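Local coordinates for protein uracil-dna glycosylase (Deinococcus radiodurans, PDB 4UQM) that belongs to the uracil-DNA glycosylase superfamily, has an alpha/beta fold built round a parallel sheet, and is bound here to a DNA duplex, at residues V63-L67 against W160-T164; V75-G81 against R177-W183; H92-F96 against L139-A143; I168-K174 against L193-H199. The protein carries 1 engineered substitution. One frame throughout, in Å; residues are numbered along the deposited sequence. Where two conformers were deposited one is given.

Interaction 1 of 4, residues V63-L67 against W160-T164; sequences VFNAL and WEHFT
An aromatic cluster of Phe64, Trp160 and Phe163 joins the start of helix 65-69 to the first turn of helix 160-172. The backbones stay well apart: the CA atoms of Val63 and Trp160 are 11.4 Å from each other, those of Phe64 and Thr164 11.0 Å, so large side chains span the gap. Phe64 is the N-cap residue of its helix (phi/psi -101/17), and Leu67 N donates a weak 3.1 Å bond to Phe64 O. On the other side Thr164 N binds Trp160 O at 2.8 Å in a regular helical turn.

Phe64, chi1 m, sends its ring across to Phe163, chi1 t. The two form an offset edge-to-face pair, the edge of Phe64 toward the face of Phe163, with centroids 5.6 Å apart, planes at 79° and Phe64 CE1 3.6 Å from Phe163 CZ. Helices 25-35 and 38-53 complete this apolar layer of the alpha/beta fold, Leu31 touching both Leu67 and Phe163, and Leu43 and Leu47 touching Trp160. Trp160 (chi1 m, chi2 119°) meets Phe64 obliquely, planes at 61° and Phe64 CZ 3.7 Å from Trp160 CH2, while its indole NE1 is hydrogen-bonded to Thr146 OG1. Val63, chi1 t, brings CG1 to 3.7 Å from Trp160 CH2. Leu67, chi1 m and chi2 t, rests CD1 4.3 Å from Phe163 CZ, at the edge of that ring.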
loop_
_atom_site.group_PDB
_atom_site.type_symbol
_atom_site.label_atom_id
_atom_site.label_comp_id
_atom_site.label_asym_id
_atom_site.label_seq_id
_atom_site.Cartn_x
_atom_site.Cartn_y
_atom_site.Cartn_z
ATOM N N VAL A 63 -6.438 -6.444 7.889
ATOM C CA VAL A 63 -5.434 -6.822 6.914
ATOM C C VAL A 63 -5.765 -6.375 5.514
ATOM O O VAL A 63 -4.861 -5.953 4.762
ATOM C CB VAL A 63 -5.179 -8.357 6.971
ATOM C CG1 VAL A 63 -4.394 -8.888 5.769
ATOM C CG2 VAL A 63 -4.449 -8.723 8.240
ATOM N N PHE A 64 -7.035 -6.476 5.122
ATOM C CA PHE A 64 -7.439 -6.189 3.743
ATOM C C PHE A 64 -8.057 -4.787 3.607
ATOM O O PHE A 64 -8.705 -4.484 2.577
ATOM C CB PHE A 64 -8.400 -7.274 3.256
ATOM C CG PHE A 64 -7.742 -8.616 3.103
ATOM C CD1 PHE A 64 -6.956 -8.900 1.988
ATOM C CD2 PHE A 64 -7.894 -9.611 4.058
ATOM C CE1 PHE A 64 -6.310 -10.140 1.857
ATOM C CE2 PHE A 64 -7.255 -10.835 3.914
ATOM C CZ PHE A 64 -6.471 -11.085 2.816
ATOM N N ASN A 65 -7.840 -3.897 4.590
ATOM C CA ASN A 65 -8.455 -2.578 4.526
ATOM C C ASN A 65 -8.114 -1.740 3.313
ATOM O O ASN A 65 -8.942 -0.940 2.922
ATOM C CB ASN A 65 -8.225 -1.757 5.789
ATOM C CG ASN A 65 -9.130 -2.201 6.933
ATOM O OD1 ASN A 65 -10.006 -3.057 6.774
ATOM N ND2 ASN A 65 -8.880 -1.681 8.110
ATOM N N ALA A 66 -6.929 -1.860 2.750
ATOM C CA ALA A 66 -6.632 -1.051 1.555
ATOM C C ALA A 66 -7.645 -1.326 0.453
ATOM O O ALA A 66 -8.032 -0.409 -0.281
ATOM C CB ALA A 66 -5.220 -1.307 1.049
ATOM N N LEU A 67 -8.003 -2.611 0.252
ATOM C CA LEU A 67 -8.996 -2.959 -0.775
ATOM C C LEU A 67 -10.356 -2.435 -0.386
ATOM O O LEU A 67 -11.121 -2.038 -1.260
ATOM C CB LEU A 67 -9.046 -4.473 -0.944
ATOM C CG LEU A 67 -7.744 -5.215 -1.182
ATOM C CD1 LEU A 67 -8.032 -6.705 -1.344
ATOM C CD2 LEU A 67 -6.975 -4.693 -2.356
ATOM N N TRP A 160 2.242 -14.222 0.671
ATOM C CA TRP A 160 1.607 -12.955 0.362
ATOM C C TRP A 160 1.979 -12.425 -1.016
ATOM O O TRP A 160 1.190 -11.730 -1.666
ATOM C CB TRP A 160 1.971 -11.857 1.389
ATOM C CG TRP A 160 1.179 -11.882 2.648
ATOM C CD1 TRP A 160 1.648 -12.053 3.939
ATOM C CD2 TRP A 160 -0.226 -11.727 2.752
ATOM N NE1 TRP A 160 0.592 -11.994 4.830
ATOM C CE2 TRP A 160 -0.564 -11.806 4.116
ATOM C CE3 TRP A 160 -1.254 -11.533 1.821
ATOM C CZ2 TRP A 160 -1.891 -11.712 4.548
ATOM C CZ3 TRP A 160 -2.569 -11.439 2.255
ATOM C CH2 TRP A 160 -2.863 -11.516 3.605
ATOM N N GLU A 161 3.223 -12.662 -1.423
ATOM C CA GLU A 161 3.684 -12.101 -2.698
ATOM C C GLU A 161 2.889 -12.582 -3.878
ATOM O O GLU A 161 2.661 -11.797 -4.801
ATOM C CB GLU A 161 5.171 -12.403 -2.920
ATOM C CG GLU A 161 6.113 -11.696 -1.949
ATOM C CD GLU A 161 6.335 -12.377 -0.604
ATOM O OE1 GLU A 161 5.650 -13.395 -0.279
ATOM O OE2 GLU A 161 7.253 -11.897 0.133
ATOM N N HIS A 162 2.380 -13.815 -3.836
ATOM C CA HIS A 162 1.510 -14.274 -4.920
ATOM C C HIS A 162 0.201 -13.484 -4.903
ATOM O O HIS A 162 -0.342 -13.140 -5.935
ATOM C CB HIS A 162 1.199 -15.752 -4.736
ATOM C CG HIS A 162 2.372 -16.643 -4.897
ATOM N ND1 HIS A 162 3.144 -16.640 -6.035
ATOM C CD2 HIS A 162 2.869 -17.614 -4.099
ATOM C CE1 HIS A 162 4.093 -17.561 -5.917
ATOM N NE2 HIS A 162 3.964 -18.144 -4.734
ATOM N N PHE A 163 -0.329 -13.248 -3.717
ATOM C CA PHE A 163 -1.585 -12.498 -3.595
ATOM C C PHE A 163 -1.399 -11.039 -4.035
ATOM O O PHE A 163 -2.224 -10.510 -4.802
ATOM C CB PHE A 163 -2.079 -12.540 -2.167
ATOM C CG PHE A 163 -3.357 -11.761 -1.965
ATOM C CD1 PHE A 163 -4.565 -12.295 -2.389
ATOM C CD2 PHE A 163 -3.325 -10.462 -1.454
ATOM C CE1 PHE A 163 -5.732 -11.542 -2.278
ATOM C CE2 PHE A 163 -4.481 -9.721 -1.321
ATOM C CZ PHE A 163 -5.700 -10.267 -1.702
ATOM N N THR A 164 -0.334 -10.389 -3.589
ATOM C CA THR A 164 -0.145 -9.011 -4.021
ATOM C C THR A 164 0.288 -8.925 -5.492
ATOM O O THR A 164 -0.023 -7.933 -6.149
ATOM C CB THR A 164 0.764 -8.198 -3.087
ATOM O OG1 THR A 164 2.028 -8.821 -3.013
ATOM C CG2 THR A 164 0.134 -8.078 -1.734
#

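Interaction 2 of 4, residues V75-G81 against R177-W183; sequences VKVLILG and RVVFILW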
loop_
_atom_site.group_PDB
_atom_site.type_symbol
_atom_site.label_atom_id
_atom_site.label_comp_id
_atom_site.label_asym_id
_atom_site.label_seq_id
_atom_site.Cartn_x
_atom_site.Cartn_y
_atom_site.Cartn_z
ATOM N N VAL A 75 -9.054 2.914 -8.451
ATOM C CA VAL A 75 -7.601 3.055 -8.309
ATOM C C VAL A 75 -7.029 3.933 -9.426
ATOM O O VAL A 75 -7.195 3.630 -10.588
ATOM C CB VAL A 75 -6.886 1.679 -8.321
ATOM C CG1 VAL A 75 -5.387 1.832 -8.210
ATOM C CG2 VAL A 75 -7.390 0.793 -7.200
ATOM N N LYS A 76 -6.350 5.003 -9.045
ATOM C CA LYS A 76 -5.542 5.743 -9.954
ATOM C C LYS A 76 -4.070 5.788 -9.606
ATOM O O LYS A 76 -3.245 6.027 -10.509
ATOM C CB LYS A 76 -6.127 7.113 -10.214
ATOM C CG LYS A 76 -6.147 8.053 -9.099
ATOM C CD LYS A 76 -6.914 9.323 -9.583
ATOM C CE LYS A 76 -6.681 10.528 -8.724
ATOM N NZ LYS A 76 -7.547 11.589 -9.303
ATOM N N VAL A 77 -3.750 5.554 -8.331
ATOM C CA VAL A 77 -2.349 5.472 -7.886
ATOM C C VAL A 77 -2.244 4.274 -6.979
ATOM O O VAL A 77 -3.143 4.048 -6.148
ATOM C CB VAL A 77 -1.919 6.736 -7.106
ATOM C CG1 VAL A 77 -0.473 6.605 -6.594
ATOM C CG2 VAL A 77 -2.091 7.996 -7.964
ATOM N N LEU A 78 -1.232 3.440 -7.196
ATOM C CA LEU A 78 -1.000 2.319 -6.325
ATOM C C LEU A 78 0.355 2.531 -5.673
ATOM O O LEU A 78 1.341 2.548 -6.339
ATOM C CB LEU A 78 -1.057 0.992 -7.108
ATOM C CG LEU A 78 -1.018 -0.295 -6.272
ATOM C CD1 LEU A 78 -1.548 -1.459 -7.068
ATOM C CD2 LEU A 78 0.407 -0.599 -5.775
ATOM N N ILE A 79 0.347 2.749 -4.365
ATOM C CA ILE A 79 1.549 2.867 -3.552
ATOM C C ILE A 79 1.855 1.497 -2.988
ATOM O O ILE A 79 0.992 0.883 -2.379
ATOM C CB ILE A 79 1.451 3.934 -2.431
ATOM C CG1 ILE A 79 1.443 5.304 -3.090
ATOM C CG2 ILE A 79 2.537 3.827 -1.372
ATOM C CD1 ILE A 79 1.241 6.453 -2.152
ATOM N N LEU A 80 3.078 1.004 -3.180
ATOM C CA LEU A 80 3.458 -0.302 -2.682
ATOM C C LEU A 80 4.710 -0.203 -1.823
ATOM O O LEU A 80 5.778 0.154 -2.318
ATOM C CB LEU A 80 3.701 -1.262 -3.842
ATOM C CG LEU A 80 3.851 -2.746 -3.497
ATOM C CD1 LEU A 80 2.599 -3.292 -2.875
ATOM C CD2 LEU A 80 4.280 -3.598 -4.634
ATOM N N GLY A 81 4.521 -0.416 -0.518
ATOM C CA GLY A 81 5.637 -0.573 0.416
ATOM C C GLY A 81 6.038 -2.025 0.601
ATOM O O GLY A 81 5.707 -2.908 -0.216
ATOM N N ARG A 177 -4.968 4.989 -17.284
ATOM C CA ARG A 177 -3.704 5.147 -16.593
ATOM C C ARG A 177 -3.785 4.992 -15.072
ATOM O O ARG A 177 -4.559 5.655 -14.364
ATOM C CB ARG A 177 -3.099 6.531 -16.879
ATOM C CG ARG A 177 -1.828 6.796 -16.081
ATOM C CD ARG A 177 -1.002 7.881 -16.695
ATOM N NE ARG A 177 -0.326 7.466 -17.944
ATOM C CZ ARG A 177 0.521 8.234 -18.609
ATOM N NH1 ARG A 177 0.683 9.522 -18.276
ATOM N NH2 ARG A 177 1.155 7.761 -19.677
ATOM N N VAL A 178 -2.913 4.154 -14.557
ATOM C CA VAL A 178 -2.596 4.048 -13.156
ATOM C C VAL A 178 -1.111 4.329 -12.983
ATOM O O VAL A 178 -0.253 3.847 -13.767
ATOM C CB VAL A 178 -2.949 2.650 -12.617
ATOM C CG1 VAL A 178 -2.515 2.506 -11.209
ATOM C CG2 VAL A 178 -4.455 2.437 -12.730
ATOM N N VAL A 179 -0.797 5.105 -11.964
ATOM C CA VAL A 179 0.588 5.301 -11.546
ATOM C C VAL A 179 0.911 4.362 -10.414
ATOM O O VAL A 179 0.270 4.404 -9.347
ATOM C CB VAL A 179 0.836 6.773 -11.160
ATOM C CG1 VAL A 179 2.294 6.991 -10.728
ATOM C CG2 VAL A 179 0.410 7.775 -12.246
ATOM N N PHE A 180 1.908 3.531 -10.609
ATOM C CA PHE A 180 2.409 2.627 -9.608
ATOM C C PHE A 180 3.669 3.192 -9.004
ATOM O O PHE A 180 4.651 3.422 -9.733
ATOM C CB PHE A 180 2.741 1.266 -10.241
ATOM C CG PHE A 180 1.553 0.522 -10.849
ATOM C CD1 PHE A 180 1.015 0.879 -12.082
ATOM C CD2 PHE A 180 1.002 -0.561 -10.182
ATOM C CE1 PHE A 180 -0.008 0.140 -12.643
ATOM C CE2 PHE A 180 -0.065 -1.303 -10.724
ATOM C CZ PHE A 180 -0.571 -0.931 -11.956
ATOM N N ILE A 181 3.653 3.377 -7.693
ATOM C CA ILE A 181 4.806 3.873 -6.926
ATOM C C ILE A 181 5.334 2.721 -6.081
ATOM O O ILE A 181 4.678 2.253 -5.175
ATOM C CB ILE A 181 4.417 5.072 -5.997
ATOM C CG1 ILE A 181 3.777 6.205 -6.817
ATOM C CG2 ILE A 181 5.607 5.534 -5.162
ATOM C CD1 ILE A 181 3.216 7.298 -5.901
ATOM N N LEU A 182 6.559 2.267 -6.427
ATOM C CA LEU A 182 7.154 1.067 -5.806
ATOM C C LEU A 182 8.245 1.566 -4.887
ATOM O O LEU A 182 9.306 2.049 -5.351
ATOM C CB LEU A 182 7.684 0.138 -6.901
ATOM C CG LEU A 182 6.652 -0.216 -7.997
ATOM C CD1 LEU A 182 7.297 -1.176 -9.009
ATOM C CD2 LEU A 182 5.377 -0.805 -7.406
ATOM N N TRP A 183 8.009 1.435 -3.578
ATOM C CA TRP A 183 8.942 1.892 -2.566
ATOM C C TRP A 183 9.646 0.722 -1.910
ATOM O O TRP A 183 9.045 0.036 -1.072
ATOM C CB TRP A 183 8.209 2.696 -1.473
ATOM C CG TRP A 183 7.868 4.127 -1.959
ATOM C CD1 TRP A 183 8.458 4.834 -2.977
ATOM C CD2 TRP A 183 6.902 4.996 -1.371
ATOM N NE1 TRP A 183 7.912 6.115 -3.052
ATOM C CE2 TRP A 183 6.950 6.218 -2.070
ATOM C CE3 TRP A 183 6.010 4.872 -0.311
ATOM C CZ2 TRP A 183 6.104 7.283 -1.712
ATOM C CZ3 TRP A 183 5.186 5.920 0.008
ATOM C CH2 TRP A 183 5.224 7.079 -0.699
#
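Five main-chain hydrogen bonds tie the segments together in the alternating pattern of parallel strands. Val179 N donates to Lys76 O (3.0 Å), Leu78 N to Val179 O (2.8 Å), Ile181 N to Leu78 O (2.8 Å), Leu80 N to Ile181 O (2.8 Å) and Trp183 N to Leu80 O (2.9 Å). Strands 77-81 and 179-183 are the two inner strands of the four-stranded parallel sheet of the uracil-DNA glycosylase fold. They run 10° apart with axes 4.7 Å from each other at closest approach. Between the N-H bonds lie CA-H...O contacts, the shortest from Val77 CA to Val179 O at 3.2 Å, a regular feature of parallel pairing.

Side chains alternate between the faces. Leu78, Leu80, Phe180 and Leu182 share one, where Leu78 CD1 lies 3.9 Å from Phe180 CE2 and Leu80 CB 4.0 Å from Leu182 CD2; helix 160-172 covers part of it, with Ile168 on Leu78 and Val171 on Phe180. On the opposite face Val77, Val179 and Ile181 pack against Thr224 of helix 220-230, and Ile181 CD1 is 3.8 Å from Val77 CG1 and 3.9 Å from Ile79 CG1. At the C-terminal end of the pair the indole of Trp183, which also meets Phe96 and Phe215 edge-to-face, takes Ile79 CG2 3.6 Å from its CZ3.

Interaction 3 of 4, residues H92-F96 against L139-A143; sequences HGLSF and LLLNA
Segment 92-96 has no regular structure; end to end, its chain from Gly93 to Phe96 runs at 95° to that from Leu140 to Asn142 in strand 139-142, and Ser95 and Leu140 bring their CA atoms to 4.8 Å. Gly93 has a positive phi (92/-8), where a CB would jam against the preceding carbonyl O; Phe96 also turns with positive phi (74/-13). Leu140 O, on the strand edge away from 77-81, accepts from Ser95 N (3.0 Å, 174°) and from a water 2.9 Å away, which also donates to Gly93 O at 3.2 Å. With chi1 p, Ser95 OG donates to Leu141 O at 3.0 Å, an acceptor that also takes the backbone hydrogen bond from Gly81 N. Leu94 CB packs 4.1 Å from Leu140 CD1, and Ser95 CB touches Asn142 ND2 at 3.5 Å. The nearest atom is about 8 Å from the bound DNA; Phe96 (chi1 m) and Asn142, in the Gly-Leu-Ser-Phe and Leu-Leu-Leu-Asn sequences, are consistent with the wall of the active-site pocket, as in relatives of this family.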
loop_
_atom_site.group_PDB
_atom_site.type_symbol
_atom_site.label_atom_id
_atom_site.label_comp_id
_atom_site.label_asym_id
_atom_site.label_seq_id
_atom_site.Cartn_x
_atom_site.Cartn_y
_atom_site.Cartn_z
ATOM N N HIS A 92 -2.733 -0.542 10.390
ATOM C CA HIS A 92 -4.158 -0.940 10.302
ATOM C C HIS A 92 -4.611 -1.141 8.867
ATOM O O HIS A 92 -5.822 -1.056 8.576
ATOM C CB HIS A 92 -5.095 -0.011 11.076
ATOM C CG HIS A 92 -4.815 -0.023 12.530
ATOM N ND1 HIS A 92 -3.970 0.907 13.078
ATOM C CD2 HIS A 92 -5.139 -0.880 13.524
ATOM C CE1 HIS A 92 -3.826 0.648 14.355
ATOM N NE2 HIS A 92 -4.532 -0.413 14.656
ATOM N N GLY A 93 -3.705 -1.613 8.023
ATOM C CA GLY A 93 -4.071 -2.083 6.693
ATOM C C GLY A 93 -3.997 -1.058 5.584
ATOM O O GLY A 93 -4.102 -1.421 4.455
ATOM N N LEU A 94 -3.772 0.216 5.880
ATOM C CA LEU A 94 -3.476 1.195 4.818
ATOM C C LEU A 94 -2.003 1.505 4.987
ATOM O O LEU A 94 -1.600 2.017 6.008
ATOM C CB LEU A 94 -4.269 2.508 5.001
ATOM C CG LEU A 94 -5.773 2.498 4.927
ATOM C CD1 LEU A 94 -6.266 3.932 5.031
ATOM C CD2 LEU A 94 -6.163 1.865 3.649
ATOM N N SER A 95 -1.197 1.129 3.986
ATOM C CA SER A 95 0.235 1.263 4.138
ATOM C C SER A 95 0.644 2.677 4.517
ATOM O O SER A 95 0.152 3.670 3.965
ATOM C CB SER A 95 0.990 0.769 2.920
ATOM O OG SER A 95 0.777 1.563 1.756
ATOM N N PHE A 96 1.586 2.738 5.454
ATOM C CA PHE A 96 2.167 3.968 5.987
ATOM C C PHE A 96 1.304 4.776 6.921
ATOM O O PHE A 96 1.826 5.679 7.597
ATOM C CB PHE A 96 2.730 4.850 4.876
ATOM C CG PHE A 96 3.749 4.126 4.032
ATOM C CD1 PHE A 96 5.043 3.937 4.550
ATOM C CD2 PHE A 96 3.458 3.519 2.824
ATOM C CE1 PHE A 96 5.980 3.212 3.872
ATOM C CE2 PHE A 96 4.424 2.784 2.141
ATOM C CZ PHE A 96 5.704 2.622 2.666
ATOM N N LEU A 139 -4.392 3.552 -3.668
ATOM C CA LEU A 139 -4.395 2.271 -3.014
ATOM C C LEU A 139 -3.098 2.153 -2.222
ATOM O O LEU A 139 -2.024 2.152 -2.804
ATOM C CB LEU A 139 -4.534 1.153 -4.054
ATOM C CG LEU A 139 -4.597 -0.273 -3.514
ATOM C CD1 LEU A 139 -5.870 -0.545 -2.747
ATOM C CD2 LEU A 139 -4.588 -1.242 -4.698
ATOM N N LEU A 140 -3.236 2.052 -0.909
ATOM C CA LEU A 140 -2.092 2.032 -0.005
ATOM C C LEU A 140 -1.727 0.603 0.386
ATOM O O LEU A 140 -2.169 0.078 1.403
ATOM C CB LEU A 140 -2.409 2.936 1.200
ATOM C CG LEU A 140 -2.577 4.429 0.857
ATOM C CD1 LEU A 140 -3.212 5.135 2.027
ATOM C CD2 LEU A 140 -1.217 4.998 0.608
ATOM N N LEU A 141 -0.921 -0.006 -0.449
ATOM C CA LEU A 141 -0.611 -1.442 -0.380
ATOM C C LEU A 141 0.795 -1.660 0.180
ATOM O O LEU A 141 1.638 -0.800 0.122
ATOM C CB LEU A 141 -0.751 -2.084 -1.765
ATOM C CG LEU A 141 -1.105 -3.569 -1.904
ATOM C CD1 LEU A 141 -2.440 -3.874 -1.215
ATOM C CD2 LEU A 141 -1.111 -4.006 -3.378
ATOM N N ASN A 142 1.022 -2.869 0.687
ATOM C CA ASN A 142 2.392 -3.385 0.920
ATOM C C ASN A 142 2.534 -4.714 0.206
ATOM O O ASN A 142 1.529 -5.399 -0.027
ATOM C CB ASN A 142 2.600 -3.613 2.422
ATOM C CG ASN A 142 2.877 -2.339 3.210
ATOM O OD1 ASN A 142 3.760 -1.569 2.860
ATOM N ND2 ASN A 142 2.175 -2.151 4.350
ATOM N N ALA A 143 3.778 -5.069 -0.139
ATOM C CA ALA A 143 4.013 -6.315 -0.798
ATOM C C ALA A 143 3.595 -7.529 0.026
ATOM O O ALA A 143 3.187 -8.576 -0.555
ATOM C CB ALA A 143 5.469 -6.426 -1.231
HETATM O O HOH W 1 -1.966 -2.611 2.453
#

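Interaction 4 of 4, residues I168-K174 against L193-H199; sequences IKAVNAK and LITGKNH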
loop_
_atom_site.group_PDB
_atom_site.type_symbol
_atom_site.label_atom_id
_atom_site.label_comp_id
_atom_site.label_asym_id
_atom_site.label_seq_id
_atom_site.Cartn_x
_atom_site.Cartn_y
_atom_site.Cartn_z
ATOM N N ILE A 168 -1.729 -6.424 -8.113
ATOM C CA ILE A 168 -0.990 -5.658 -9.142
ATOM C C ILE A 168 -1.518 -5.996 -10.522
ATOM O O ILE A 168 -1.795 -5.112 -11.323
ATOM C CB ILE A 168 0.516 -6.000 -9.112
ATOM C CG1 ILE A 168 1.204 -5.398 -7.875
ATOM C CG2 ILE A 168 1.221 -5.576 -10.417
ATOM C CD1 ILE A 168 1.440 -3.906 -7.970
ATOM N N LYS A 169 -1.654 -7.297 -10.824
ATOM C CA LYS A 169 -2.159 -7.722 -12.115
ATOM C C LYS A 169 -3.576 -7.208 -12.393
ATOM O O LYS A 169 -3.860 -6.819 -13.525
ATOM C CB LYS A 169 -2.104 -9.255 -12.271
ATOM C CG LYS A 169 -0.643 -9.739 -12.457
ATOM C CD LYS A 169 -0.588 -11.250 -12.568
ATOM C CE LYS A 169 0.762 -11.865 -12.147
ATOM N NZ LYS A 169 0.748 -13.353 -12.019
ATOM N N ALA A 170 -4.451 -7.198 -11.375
ATOM C CA ALA A 170 -5.824 -6.717 -11.592
ATOM C C ALA A 170 -5.849 -5.219 -11.927
ATOM O O ALA A 170 -6.610 -4.757 -12.800
ATOM C CB ALA A 170 -6.654 -6.963 -10.368
ATOM N N VAL A 171 -5.021 -4.449 -11.222
ATOM C CA VAL A 171 -4.889 -3.017 -11.509
ATOM C C VAL A 171 -4.244 -2.815 -12.877
ATOM O O VAL A 171 -4.701 -1.971 -13.641
ATOM C CB VAL A 171 -4.086 -2.327 -10.397
ATOM C CG1 VAL A 171 -3.895 -0.872 -10.694
ATOM C CG2 VAL A 171 -4.827 -2.475 -9.049
ATOM N N ASN A 172 -3.200 -3.590 -13.205
ATOM C CA ASN A 172 -2.550 -3.449 -14.516
ATOM C C ASN A 172 -3.484 -3.721 -15.698
ATOM O O ASN A 172 -3.350 -3.153 -16.783
ATOM C CB ASN A 172 -1.397 -4.433 -14.582
ATOM C CG ASN A 172 -0.638 -4.342 -15.867
ATOM O OD1 ASN A 172 0.015 -3.331 -16.142
ATOM N ND2 ASN A 172 -0.698 -5.379 -16.665
ATOM N N ALA A 173 -4.435 -4.610 -15.486
ATOM C CA ALA A 173 -5.455 -4.911 -16.496
ATOM C C ALA A 173 -6.406 -3.737 -16.784
ATOM O O ALA A 173 -7.152 -3.790 -17.782
ATOM C CB ALA A 173 -6.255 -6.142 -16.082
ATOM N N LYS A 174 -6.446 -2.717 -15.922
ATOM C CA LYS A 174 -7.269 -1.534 -16.229
ATOM C C LYS A 174 -6.705 -0.807 -17.445
ATOM O O LYS A 174 -5.484 -0.717 -17.624
ATOM C CB LYS A 174 -7.342 -0.585 -15.036
ATOM C CG LYS A 174 -8.081 -1.110 -13.794
ATOM C CD LYS A 174 -7.677 -0.320 -12.559
ATOM C CE LYS A 174 -7.963 1.140 -12.591
ATOM N NZ LYS A 174 -9.125 1.583 -11.858
ATOM N N LEU A 193 5.512 -6.942 -13.768
ATOM C CA LEU A 193 4.090 -7.219 -13.971
ATOM C C LEU A 193 3.364 -6.022 -14.561
ATOM O O LEU A 193 2.206 -6.170 -14.990
ATOM C CB LEU A 193 3.432 -7.547 -12.613
ATOM C CG LEU A 193 4.009 -8.773 -11.906
ATOM C CD1 LEU A 193 3.327 -8.951 -10.560
ATOM C CD2 LEU A 193 3.981 -10.010 -12.768
ATOM N N ILE A 194 3.961 -4.824 -14.484
ATOM C CA ILE A 194 3.305 -3.601 -14.929
ATOM C C ILE A 194 3.602 -3.350 -16.434
ATOM O O ILE A 194 4.539 -2.688 -16.831
ATOM C CB ILE A 194 3.634 -2.415 -14.025
ATOM C CG1 ILE A 194 3.272 -2.776 -12.559
ATOM C CG2 ILE A 194 2.833 -1.198 -14.478
ATOM C CD1 ILE A 194 4.087 -2.046 -11.563
ATOM N N THR A 195 2.801 -3.975 -17.268
ATOM C CA THR A 195 2.981 -3.959 -18.717
ATOM C C THR A 195 1.969 -3.103 -19.447
ATOM O O THR A 195 2.108 -2.876 -20.658
ATOM C CB THR A 195 2.769 -5.384 -19.242
ATOM O OG1 THR A 195 1.458 -5.830 -18.843
ATOM C CG2 THR A 195 3.787 -6.323 -18.689
ATOM N N GLY A 196 0.938 -2.622 -18.758
ATOM C CA GLY A 196 -0.108 -1.872 -19.462
ATOM C C GLY A 196 0.441 -0.629 -20.154
ATOM O O GLY A 196 1.195 0.140 -19.517
ATOM N N LYS A 197 0.065 -0.419 -21.426
ATOM C CA LYS A 197 0.662 0.664 -22.228
ATOM C C LYS A 197 0.411 2.055 -21.623
ATOM O O LYS A 197 1.212 2.977 -21.816
ATOM C CB LYS A 197 0.179 0.646 -23.689
ATOM C CG LYS A 197 -1.315 0.892 -23.944
ATOM C CD LYS A 197 -1.670 0.878 -25.448
ATOM N N ASN A 198 -0.701 2.202 -20.917
ATOM C CA ASN A 198 -1.014 3.502 -20.333
ATOM C C ASN A 198 -0.541 3.731 -18.945
ATOM O O ASN A 198 -0.743 4.826 -18.399
ATOM C CB ASN A 198 -2.508 3.750 -20.369
ATOM C CG ASN A 198 -3.018 3.885 -21.772
ATOM O OD1 ASN A 198 -2.371 4.494 -22.658
ATOM N ND2 ASN A 198 -4.190 3.308 -22.007
ATOM N N HIS A 199 0.103 2.742 -18.345
ATOM C CA HIS A 199 0.501 2.877 -16.956
ATOM C C HIS A 199 1.894 3.504 -16.813
ATOM O O HIS A 199 2.639 3.552 -17.766
ATOM C CB HIS A 199 0.421 1.529 -16.248
ATOM C CG HIS A 199 -0.951 0.935 -16.292
ATOM N ND1 HIS A 199 -2.078 1.719 -16.225
ATOM C CD2 HIS A 199 -1.390 -0.338 -16.418
ATOM C CE1 HIS A 199 -3.151 0.969 -16.323
ATOM N NE2 HIS A 199 -2.764 -0.286 -16.428
#
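Leu193, the first residue of 193-199, presses its CB 3.7 Å from Ile168 CG2 and its CD2 3.8 Å from Lys169 CE, against the last turns of helix 160-172. Ile194 follows, with CG1 4.1 Å from Ile168 CG2, and also touches Phe180 of the sheet. From Thr195 on, Asn172 takes over as the polar centre of the contact. Its ND2 donates to Thr195 OG1 at 3.1 Å, and its OD1 receives Gly196 N at 2.9 Å together with a weak bond from Thr195 N at 3.1 Å. One carboxamide thereby fixes the bend of the chain. This is a surface junction of the alpha/beta fold, where the C-terminal end of the helix that leads into strand 179-183 meets the loop that leads into strand 200-204. Gly196 opens a type I beta turn closed by His199 N to Gly196 O, 3.1 Å; a CB here would clash with His199 CD2 and crowd Asn172 O. After the turn His199, chi1 m, points back to the helix end, where its NE2 donates to Asn172 O at 2.9 Å. The other ring nitrogen, ND1, is hydrogen-bonded to Val178 N.

Overall arrangement
The central parallel sheet, ordered 138-142, 77-81, 179-183, 200-204, organises the set. Interaction 2 joins its two inner strands. Interaction 3, centred about 11 Å away, covers outer strand 138-142, next to 77-81, and falls between the segments of interactions 1 and 2 along the chain. Helix 160-172 supplies interaction 1 at its start and interaction 4 at its end, with centres about 17 Å apart. Interactions 1 and 3 touch through Thr164 and Ala143; 2 and 4, whose segments alternate along the chain, touch through Val178 and His199 and where Val171 packs on Phe180. Interaction 2 comes closest to the DNA (nearest atom about 5 Å), then 3 (8 Å), 1 (9 Å) and 4 (15 Å).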